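Local coordinates for protein polyketide synthase (Lyngbya majuscula 19L, PDB 3QIT) that probably hydrolyses the polyketide thioester at the end of curacin A biosynthesis, with decarboxylation and sulfate elimination that leave a terminal alkene, at residues B[9-18]-B[83-91]; B[62-73]-B[199-207]. One frame throughout, in Å; residues are numbered along the deposited sequence. Where two conformers were deposited one is given.

Contact 1: residues B[9-18]-B[83-91]; sequences LEFGGNQICL and AQIDRVIQE
A single water ties Glu10 to Arg87: it donates to Glu10 O at 2.7 Å and accepts from Arg87 NE at 2.7 Å, lying at the edge of the guanidinium, in its plane. Further along that group, Arg87 NH1 reaches Glu91 OE1 in a 3.0 Å salt bridge on the anti side of the carboxylate but tilted well out of its plane, and NH2 adds a weak bond to the same oxygen. Leu9 covers one guanidinium face, with CD1 3.4 Å from Arg87 NH2, and rests on the Glu91 chain too. Closer to the helix, Arg87 CB sits over the Phe11 ring in a CH-pi contact, 4.0 Å from the centroid; the bend at chi2 (64°) then carries the guanidinium past the ring, the two planes 86° apart. With an alanine in place of Arg87, Glu91 is likely to lose its countercharge, the water its NE donor and the Phe11 ring and Leu9 part of their cover. Deeper in, Ile16 CD1 lies 3.6 Å from Gln84 CG, whose NE2 is hydrogen-bonded to Asp60 O, and Leu18 CD2 meets Val88 CG2 at 3.9 Å. This is the N-terminal beta hairpin, turned by a type I' turn, packed on helix 78-91 at one edge of the alpha/beta hydrolase sheet.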
loop_
_atom_site.group_PDB
_atom_site.type_symbol
_atom_site.label_atom_id
_atom_site.label_comp_id
_atom_site.label_asym_id
_atom_site.label_seq_id
_atom_site.Cartn_x
_atom_site.Cartn_y
_atom_site.Cartn_z
ATOM N N LEU B 9 13.686 -14.935 -6.945
ATOM C CA LEU B 9 13.218 -14.128 -8.074
ATOM C C LEU B 9 13.234 -12.667 -7.605
ATOM O O LEU B 9 12.765 -12.374 -6.524
ATOM C CB LEU B 9 11.804 -14.551 -8.479
ATOM C CG LEU B 9 11.051 -13.833 -9.597
ATOM C CD1 LEU B 9 11.825 -13.990 -10.904
ATOM C CD2 LEU B 9 9.650 -14.388 -9.752
ATOM N N GLU B 10 13.820 -11.773 -8.393
ATOM C CA GLU B 10 13.861 -10.348 -8.003
ATOM C C GLU B 10 12.544 -9.712 -8.422
ATOM O O GLU B 10 12.027 -10.005 -9.496
ATOM C CB GLU B 10 15.047 -9.632 -8.674
ATOM C CG GLU B 10 15.267 -8.135 -8.252
ATOM C CD GLU B 10 14.343 -7.119 -8.944
ATOM O OE1 GLU B 10 13.743 -7.422 -9.993
ATOM O OE2 GLU B 10 14.218 -5.982 -8.430
ATOM N N PHE B 11 11.996 -8.852 -7.561
ATOM C CA PHE B 11 10.750 -8.145 -7.864
ATOM C C PHE B 11 10.730 -6.891 -7.028
ATOM O O PHE B 11 10.821 -6.963 -5.805
ATOM C CB PHE B 11 9.519 -9.012 -7.525
ATOM C CG PHE B 11 8.206 -8.315 -7.772
ATOM C CD1 PHE B 11 7.888 -7.866 -9.044
ATOM C CD2 PHE B 11 7.295 -8.115 -6.739
ATOM C CE1 PHE B 11 6.669 -7.201 -9.297
ATOM C CE2 PHE B 11 6.050 -7.450 -6.987
ATOM C CZ PHE B 11 5.757 -7.007 -8.257
ATOM N N GLY B 12 10.573 -5.748 -7.700
ATOM C CA GLY B 12 10.388 -4.458 -7.021
ATOM C C GLY B 12 11.541 -4.073 -6.103
ATOM O O GLY B 12 11.340 -3.378 -5.114
ATOM N N GLY B 13 12.747 -4.550 -6.407
ATOM C CA GLY B 13 13.902 -4.259 -5.570
ATOM C C GLY B 13 14.043 -5.209 -4.403
ATOM O O GLY B 13 14.878 -5.004 -3.530
ATOM N N ASN B 14 13.240 -6.271 -4.400
ATOM C CA ASN B 14 13.218 -7.208 -3.282
ATOM C C ASN B 14 13.425 -8.614 -3.820
ATOM O O ASN B 14 13.519 -8.800 -5.026
ATOM C CB ASN B 14 11.875 -7.119 -2.585
ATOM C CG ASN B 14 11.689 -5.807 -1.871
ATOM O OD1 ASN B 14 12.317 -5.571 -0.859
ATOM N ND2 ASN B 14 10.807 -4.955 -2.388
ATOM N N GLN B 15 13.515 -9.592 -2.928
ATOM C CA GLN B 15 13.755 -10.979 -3.381
ATOM C C GLN B 15 12.610 -11.852 -2.939
ATOM O O GLN B 15 12.226 -11.852 -1.762
ATOM C CB GLN B 15 15.071 -11.480 -2.788
ATOM C CG GLN B 15 16.291 -10.689 -3.286
ATOM C CD GLN B 15 16.617 -10.998 -4.732
ATOM O OE1 GLN B 15 16.414 -12.117 -5.187
ATOM N NE2 GLN B 15 17.124 -9.998 -5.467
ATOM N N ILE B 16 12.066 -12.618 -3.880
ATOM C CA ILE B 16 11.015 -13.586 -3.548
ATOM C C ILE B 16 11.671 -14.966 -3.475
ATOM O O ILE B 16 12.249 -15.404 -4.445
ATOM C CB ILE B 16 9.952 -13.627 -4.659
ATOM C CG1 ILE B 16 9.263 -12.257 -4.796
ATOM C CG2 ILE B 16 8.887 -14.731 -4.346
ATOM C CD1 ILE B 16 8.403 -12.148 -6.071
ATOM N N CYS B 17 11.507 -15.668 -2.358
ATOM C CA CYS B 17 11.983 -17.057 -2.278
ATOM C C CYS B 17 10.885 -17.990 -2.780
ATOM O O CYS B 17 9.757 -17.955 -2.261
ATOM C CB CYS B 17 12.309 -17.438 -0.827
ATOM S SG CYS B 17 12.985 -19.156 -0.759
ATOM N N LEU B 18 11.198 -18.828 -3.777
ATOM C CA LEU B 18 10.249 -19.856 -4.221
ATOM C C LEU B 18 10.676 -21.207 -3.673
ATOM O O LEU B 18 11.741 -21.688 -4.024
ATOM C CB LEU B 18 10.251 -19.925 -5.755
ATOM C CG LEU B 18 9.799 -18.686 -6.530
ATOM C CD1 LEU B 18 9.805 -19.002 -8.047
ATOM C CD2 LEU B 18 8.433 -18.241 -6.096
ATOM N N ALA B 83 0.360 -8.503 -6.162
ATOM C CA ALA B 83 1.317 -8.221 -7.223
ATOM C C ALA B 83 2.463 -9.236 -7.202
ATOM O O ALA B 83 3.007 -9.600 -8.251
ATOM C CB ALA B 83 1.867 -6.758 -7.095
ATOM N N GLN B 84 2.894 -9.617 -5.998
ATOM C CA GLN B 84 3.948 -10.598 -5.819
ATOM C C GLN B 84 3.505 -11.937 -6.409
ATOM O O GLN B 84 4.279 -12.579 -7.118
ATOM C CB GLN B 84 4.265 -10.779 -4.310
ATOM C CG GLN B 84 5.415 -11.745 -4.040
ATOM C CD GLN B 84 5.546 -12.152 -2.560
ATOM O OE1 GLN B 84 4.893 -11.594 -1.660
ATOM N NE2 GLN B 84 6.414 -13.128 -2.316
ATOM N N ILE B 85 2.288 -12.376 -6.070
ATOM C CA ILE B 85 1.772 -13.651 -6.632
ATOM C C ILE B 85 1.630 -13.590 -8.181
ATOM O O ILE B 85 2.001 -14.534 -8.870
ATOM C CB ILE B 85 0.470 -14.093 -5.961
ATOM C CG1 ILE B 85 0.730 -14.418 -4.496
ATOM C CG2 ILE B 85 -0.154 -15.331 -6.683
ATOM C CD1 ILE B 85 -0.516 -14.444 -3.651
ATOM N N ASP B 86 1.120 -12.478 -8.703
ATOM C CA ASP B 86 1.041 -12.253 -10.170
ATOM C C ASP B 86 2.436 -12.375 -10.795
ATOM O O ASP B 86 2.612 -13.024 -11.838
ATOM C CB ASP B 86 0.462 -10.869 -10.460
ATOM C CG ASP B 86 -0.165 -10.738 -11.859
ATOM O OD1 ASP B 86 -0.657 -11.745 -12.428
ATOM O OD2 ASP B 86 -0.195 -9.595 -12.372
ATOM N N ARG B 87 3.437 -11.763 -10.161
ATOM C CA ARG B 87 4.814 -11.885 -10.653
ATOM C C ARG B 87 5.303 -13.343 -10.689
ATOM O O ARG B 87 5.940 -13.760 -11.658
ATOM C CB ARG B 87 5.761 -11.027 -9.804
ATOM C CG ARG B 87 7.217 -11.125 -10.224
ATOM C CD ARG B 87 7.396 -10.571 -11.643
ATOM N NE ARG B 87 8.769 -10.699 -12.111
ATOM C CZ ARG B 87 9.240 -11.762 -12.758
ATOM N NH1 ARG B 87 8.442 -12.797 -13.021
ATOM N NH2 ARG B 87 10.505 -11.787 -13.155
ATOM N N VAL B 88 4.987 -14.113 -9.640
ATOM C CA VAL B 88 5.367 -15.524 -9.567
ATOM C C VAL B 88 4.703 -16.309 -10.709
ATOM O O VAL B 88 5.361 -17.115 -11.382
ATOM C CB VAL B 88 4.968 -16.159 -8.202
ATOM C CG1 VAL B 88 5.208 -17.663 -8.252
ATOM C CG2 VAL B 88 5.788 -15.537 -7.049
ATOM N N ILE B 89 3.426 -16.040 -10.953
ATOM C CA ILE B 89 2.715 -16.713 -12.061
ATOM C C ILE B 89 3.367 -16.411 -13.403
ATOM O O ILE B 89 3.548 -17.319 -14.242
ATOM C CB ILE B 89 1.229 -16.366 -12.076
ATOM C CG1 ILE B 89 0.564 -17.009 -10.866
ATOM C CG2 ILE B 89 0.549 -16.905 -13.373
ATOM C CD1 ILE B 89 -0.783 -16.415 -10.504
ATOM N N GLN B 90 3.757 -15.153 -13.602
ATOM C CA GLN B 90 4.421 -14.758 -14.844
ATOM C C GLN B 90 5.726 -15.524 -15.048
ATOM O O GLN B 90 6.174 -15.712 -16.179
ATOM C CB GLN B 90 4.686 -13.239 -14.914
ATOM C CG GLN B 90 3.471 -12.306 -14.718
ATOM C CD GLN B 90 2.190 -12.740 -15.429
ATOM O OE1 GLN B 90 2.160 -12.889 -16.658
ATOM N NE2 GLN B 90 1.112 -12.914 -14.655
ATOM N N GLU B 91 6.321 -15.985 -13.956
ATOM C CA GLU B 91 7.582 -16.717 -13.999
ATOM C C GLU B 91 7.381 -18.206 -14.312
ATOM O O GLU B 91 8.310 -18.878 -14.761
ATOM C CB GLU B 91 8.350 -16.526 -12.683
ATOM C CG GLU B 91 9.829 -16.925 -12.710
ATOM C CD GLU B 91 10.720 -15.991 -13.528
ATOM O OE1 GLU B 91 10.238 -14.961 -14.059
ATOM O OE2 GLU B 91 11.923 -16.311 -13.646
HETATM O O HOH W 1 10.771 -9.009 -11.679
#

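Contact 2: residues B[62-73]-B[199-207]; sequences FGHGRSSHLEMV and WSWDAIIRT
Gly63 O takes the backbone N-H of Asp202 at 2.8 Å, a nearly straight bond (164°). Beside it the His69 ring and the Asp202 side chain lie one on the other: Asp202 CB stands over the ring centre, 3.8 Å from the centroid, and CG, anti to the backbone N (chi1 -166°), lays the carboxylate alongside the ring, only 17° from its plane. At its edge the same ring gives NE2-H to Ser200 O, at 2.8 Å but with a bent, weak geometry. Val73 CG1 presses on Ile204 CG1 at 3.5 Å, closer than carbons usually come. The Gly-His-Gly-Arg-Ser run of segment 62-73, just after strand 55-59, is a familiar sequence of alpha/beta hydrolases; segment 199-207 belongs to the insertion between strands 120-126 and 234-239, where this fold commonly carries its lid. Waters fill the joint at two points. One donates to both Leu70 O and Asp202 OD2; the other lies within hydrogen-bonding distance of Gly65 O and of Ser200 OG (2.6 Å). Asp202 OD2 also bonds Tyr76 OH, while OD1 accepts from Ile204 N at 3.2 Å in an Asx turn, so both carboxylate oxygens are engaged and the group is kept from turning. Behind Gly63, His64 ND1 donates to Phe62 O at 3.0 Å, the acceptor lying in the ring plane, and His64 NE2 is bonded to Leu36 N. His157 NE2 holds Trp201 O.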
loop_
_atom_site.group_PDB
_atom_site.type_symbol
_atom_site.label_atom_id
_atom_site.label_comp_id
_atom_site.label_asym_id
_atom_site.label_seq_id
_atom_site.Cartn_x
_atom_site.Cartn_y
_atom_site.Cartn_z
ATOM N N PHE B 62 6.220 -11.734 0.938
ATOM C CA PHE B 62 7.210 -10.765 1.458
ATOM C C PHE B 62 7.078 -10.641 2.969
ATOM O O PHE B 62 5.970 -10.729 3.519
ATOM C CB PHE B 62 7.058 -9.379 0.822
ATOM C CG PHE B 62 7.599 -9.287 -0.599
ATOM C CD1 PHE B 62 8.898 -9.693 -0.905
ATOM C CD2 PHE B 62 6.805 -8.765 -1.602
ATOM C CE1 PHE B 62 9.388 -9.603 -2.261
ATOM C CE2 PHE B 62 7.276 -8.653 -2.921
ATOM C CZ PHE B 62 8.568 -9.077 -3.247
ATOM N N GLY B 63 8.219 -10.504 3.637
ATOM C CA GLY B 63 8.264 -10.479 5.097
ATOM C C GLY B 63 8.163 -11.829 5.798
ATOM O O GLY B 63 8.246 -11.888 7.019
ATOM N N HIS B 64 7.980 -12.910 5.035
ATOM C CA HIS B 64 7.796 -14.256 5.600
ATOM C C HIS B 64 8.925 -15.144 5.102
ATOM O O HIS B 64 9.515 -14.885 4.053
ATOM C CB HIS B 64 6.494 -14.884 5.084
ATOM C CG HIS B 64 5.245 -14.214 5.583
ATOM N ND1 HIS B 64 4.826 -12.972 5.150
ATOM C CD2 HIS B 64 4.310 -14.642 6.461
ATOM C CE1 HIS B 64 3.685 -12.659 5.745
ATOM N NE2 HIS B 64 3.357 -13.650 6.559
ATOM N N GLY B 65 9.231 -16.189 5.857
ATOM C CA GLY B 65 10.167 -17.233 5.391
ATOM C C GLY B 65 11.514 -16.639 5.028
ATOM O O GLY B 65 12.089 -15.888 5.811
ATOM N N ARG B 66 11.975 -16.914 3.814
ATOM C CA ARG B 66 13.230 -16.335 3.302
ATOM C C ARG B 66 13.070 -15.215 2.273
ATOM O O ARG B 66 14.067 -14.740 1.712
ATOM C CB ARG B 66 14.118 -17.467 2.728
ATOM C CG ARG B 66 14.583 -18.500 3.760
ATOM C CD ARG B 66 15.707 -17.939 4.630
ATOM N NE ARG B 66 16.028 -18.790 5.778
ATOM C CZ ARG B 66 16.873 -19.821 5.763
ATOM N NH1 ARG B 66 17.478 -20.195 4.632
ATOM N NH2 ARG B 66 17.123 -20.475 6.883
ATOM N N SER B 67 11.832 -14.748 2.042
ATOM C CA SER B 67 11.653 -13.595 1.170
ATOM C C SER B 67 12.074 -12.295 1.882
ATOM O O SER B 67 12.103 -12.234 3.118
ATOM C CB SER B 67 10.206 -13.451 0.674
ATOM O OG SER B 67 9.929 -14.415 -0.322
ATOM N N SER B 68 12.415 -11.279 1.090
ATOM C CA SER B 68 12.814 -9.969 1.648
ATOM C C SER B 68 11.801 -9.392 2.599
ATOM O O SER B 68 10.588 -9.574 2.435
ATOM C CB SER B 68 12.987 -8.935 0.522
ATOM O OG SER B 68 14.002 -9.341 -0.319
ATOM N N HIS B 69 12.311 -8.642 3.577
ATOM C CA HIS B 69 11.439 -7.757 4.364
ATOM C C HIS B 69 11.303 -6.453 3.589
ATOM O O HIS B 69 12.279 -5.985 2.957
ATOM C CB HIS B 69 12.052 -7.473 5.731
ATOM C CG HIS B 69 12.178 -8.685 6.604
ATOM N ND1 HIS B 69 12.520 -8.611 7.938
ATOM C CD2 HIS B 69 12.002 -10.000 6.328
ATOM C CE1 HIS B 69 12.553 -9.832 8.443
ATOM N NE2 HIS B 69 12.256 -10.692 7.484
ATOM N N LEU B 70 10.112 -5.853 3.667
ATOM C CA LEU B 70 9.865 -4.586 2.993
ATOM C C LEU B 70 10.282 -3.452 3.920
ATOM O O LEU B 70 9.713 -3.286 5.006
ATOM C CB LEU B 70 8.399 -4.472 2.540
ATOM C CG LEU B 70 7.926 -5.683 1.695
ATOM C CD1 LEU B 70 6.474 -5.511 1.248
ATOM C CD2 LEU B 70 8.844 -5.847 0.466
ATOM N N GLU B 71 11.283 -2.678 3.483
ATOM C CA GLU B 71 11.909 -1.678 4.359
ATOM C C GLU B 71 10.969 -0.543 4.684
ATOM O O GLU B 71 11.111 0.128 5.703
ATOM C CB GLU B 71 13.156 -1.078 3.727
ATOM C CG GLU B 71 14.363 -1.990 3.665
ATOM C CD GLU B 71 15.588 -1.218 3.210
ATOM O OE1 GLU B 71 15.879 -1.240 2.005
ATOM O OE2 GLU B 71 16.219 -0.548 4.053
ATOM N N MET B 72 10.008 -0.314 3.812
ATOM C CA MET B 72 8.961 0.643 4.169
ATOM C C MET B 72 7.682 -0.089 4.544
ATOM O O MET B 72 7.059 -0.740 3.698
ATOM C CB MET B 72 8.692 1.621 3.064
ATOM C CG MET B 72 7.837 2.796 3.606
ATOM S SD MET B 72 8.022 4.173 2.573
ATOM C CE MET B 72 7.512 3.452 1.020
ATOM N N VAL B 73 7.292 0.058 5.807
ATOM C CA VAL B 73 6.183 -0.728 6.414
ATOM C C VAL B 73 4.859 -0.627 5.659
ATOM O O VAL B 73 4.085 -1.588 5.628
ATOM C CB VAL B 73 5.906 -0.256 7.880
ATOM C CG1 VAL B 73 4.763 -1.075 8.497
ATOM C CG2 VAL B 73 7.144 -0.379 8.724
ATOM N N TRP B 199 12.604 -14.957 15.694
ATOM C CA TRP B 199 12.014 -15.176 14.386
ATOM C C TRP B 199 12.678 -14.309 13.328
ATOM O O TRP B 199 13.052 -13.175 13.601
ATOM C CB TRP B 199 10.524 -14.844 14.374
ATOM C CG TRP B 199 9.675 -15.648 15.345
ATOM C CD1 TRP B 199 8.878 -15.139 16.321
ATOM C CD2 TRP B 199 9.506 -17.077 15.384
ATOM N NE1 TRP B 199 8.196 -16.153 16.957
ATOM C CE2 TRP B 199 8.597 -17.359 16.430
ATOM C CE3 TRP B 199 10.045 -18.153 14.638
ATOM C CZ2 TRP B 199 8.199 -18.663 16.754
ATOM C CZ3 TRP B 199 9.649 -19.455 14.959
ATOM C CH2 TRP B 199 8.739 -19.698 16.022
ATOM N N SER B 200 12.824 -14.847 12.121
ATOM C CA SER B 200 13.504 -14.102 11.065
ATOM C C SER B 200 12.527 -13.519 10.028
ATOM O O SER B 200 12.942 -12.828 9.095
ATOM C CB SER B 200 14.572 -14.985 10.413
ATOM O OG SER B 200 13.950 -16.086 9.804
ATOM N N TRP B 201 11.239 -13.753 10.236
ATOM C CA TRP B 201 10.192 -13.028 9.500
ATOM C C TRP B 201 10.023 -11.611 10.103
ATOM O O TRP B 201 10.572 -11.305 11.165
ATOM C CB TRP B 201 8.889 -13.837 9.431
ATOM C CG TRP B 201 8.306 -14.328 10.738
ATOM C CD1 TRP B 201 8.498 -15.566 11.320
ATOM C CD2 TRP B 201 7.442 -13.593 11.622
ATOM N NE1 TRP B 201 7.757 -15.653 12.496
ATOM C CE2 TRP B 201 7.113 -14.451 12.698
ATOM C CE3 TRP B 201 6.869 -12.306 11.574
ATOM C CZ2 TRP B 201 6.278 -14.045 13.747
ATOM C CZ3 TRP B 201 6.022 -11.903 12.620
ATOM C CH2 TRP B 201 5.747 -12.776 13.691
ATOM N N ASP B 202 9.306 -10.742 9.403
ATOM C CA ASP B 202 9.280 -9.312 9.777
ATOM C C ASP B 202 8.294 -9.069 10.909
ATOM O O ASP B 202 7.094 -9.180 10.697
ATOM C CB ASP B 202 8.871 -8.466 8.561
ATOM C CG ASP B 202 9.151 -6.983 8.753
ATOM O OD1 ASP B 202 9.211 -6.522 9.922
ATOM O OD2 ASP B 202 9.309 -6.273 7.729
ATOM N N ALA B 203 8.791 -8.675 12.086
ATOM C CA ALA B 203 7.909 -8.480 13.258
ATOM C C ALA B 203 6.729 -7.532 13.043
ATOM O O ALA B 203 5.724 -7.619 13.762
ATOM C CB ALA B 203 8.738 -8.008 14.470
ATOM N N ILE B 204 6.842 -6.622 12.083
ATOM C CA ILE B 204 5.740 -5.668 11.853
ATOM C C ILE B 204 4.456 -6.352 11.346
ATOM O O ILE B 204 3.358 -5.822 11.531
ATOM C CB ILE B 204 6.180 -4.518 10.911
ATOM C CG1 ILE B 204 5.301 -3.276 11.121
ATOM C CG2 ILE B 204 6.200 -4.967 9.455
ATOM C CD1 ILE B 204 5.714 -2.423 12.326
ATOM N N ILE B 205 4.583 -7.546 10.757
ATOM C CA ILE B 205 3.469 -8.222 10.110
ATOM C C ILE B 205 2.430 -8.729 11.104
ATOM O O ILE B 205 1.253 -8.857 10.775
ATOM C CB ILE B 205 3.970 -9.386 9.225
ATOM C CG1 ILE B 205 4.864 -8.843 8.115
ATOM C CG2 ILE B 205 2.800 -10.136 8.606
ATOM C CD1 ILE B 205 5.488 -9.889 7.291
ATOM N N ARG B 206 2.886 -9.058 12.302
ATOM C CA ARG B 206 1.954 -9.530 13.323
ATOM C C ARG B 206 1.069 -8.367 13.804
ATOM O O ARG B 206 1.454 -7.630 14.710
ATOM C CB ARG B 206 2.713 -10.154 14.490
ATOM C CG ARG B 206 1.797 -10.862 15.458
ATOM C CD ARG B 206 2.557 -11.867 16.277
ATOM N NE ARG B 206 1.723 -13.038 16.519
ATOM C CZ ARG B 206 2.198 -14.245 16.800
ATOM N NH1 ARG B 206 1.359 -15.256 17.002
ATOM N NH2 ARG B 206 3.509 -14.437 16.868
ATOM N N THR B 207 -0.097 -8.200 13.181
ATOM C CA THR B 207 -1.000 -7.085 13.500
ATOM C C THR B 207 -2.293 -7.099 12.673
ATOM O O THR B 207 -2.275 -7.275 11.450
ATOM C CB THR B 207 -0.285 -5.716 13.338
ATOM O OG1 THR B 207 -1.101 -4.662 13.871
ATOM C CG2 THR B 207 0.041 -5.445 11.875
HETATM O O HOH W 2 14.380 -16.492 7.271
HETATM O O HOH W 3 10.535 -3.867 7.446
#

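In the fold
Contacts 1 and 2 have centres about 15 Å apart and join through segments 9-18 and 62-73. Ser68 OG lies 2.7 Å from Gln15 N and Ser67 OG 2.9 Å from Cys17 N, both probable hydrogen bonds, while Asn14 CB packs 3.5 Å from Phe62 CE1. Gln84 of contact 1 also bonds Phe62 N through OE1. The hairpin is thus wedged between helix 78-91 and the loop on which the insertion carrying 199-207, probably a lid, rests. Helix 78-91 leads into strand 97-102, which probably runs into the nucleophile elbow. The dimer links them again: Met72 of the second subunit packs on Phe11 and Asn14, and on Phe62 and Leu70.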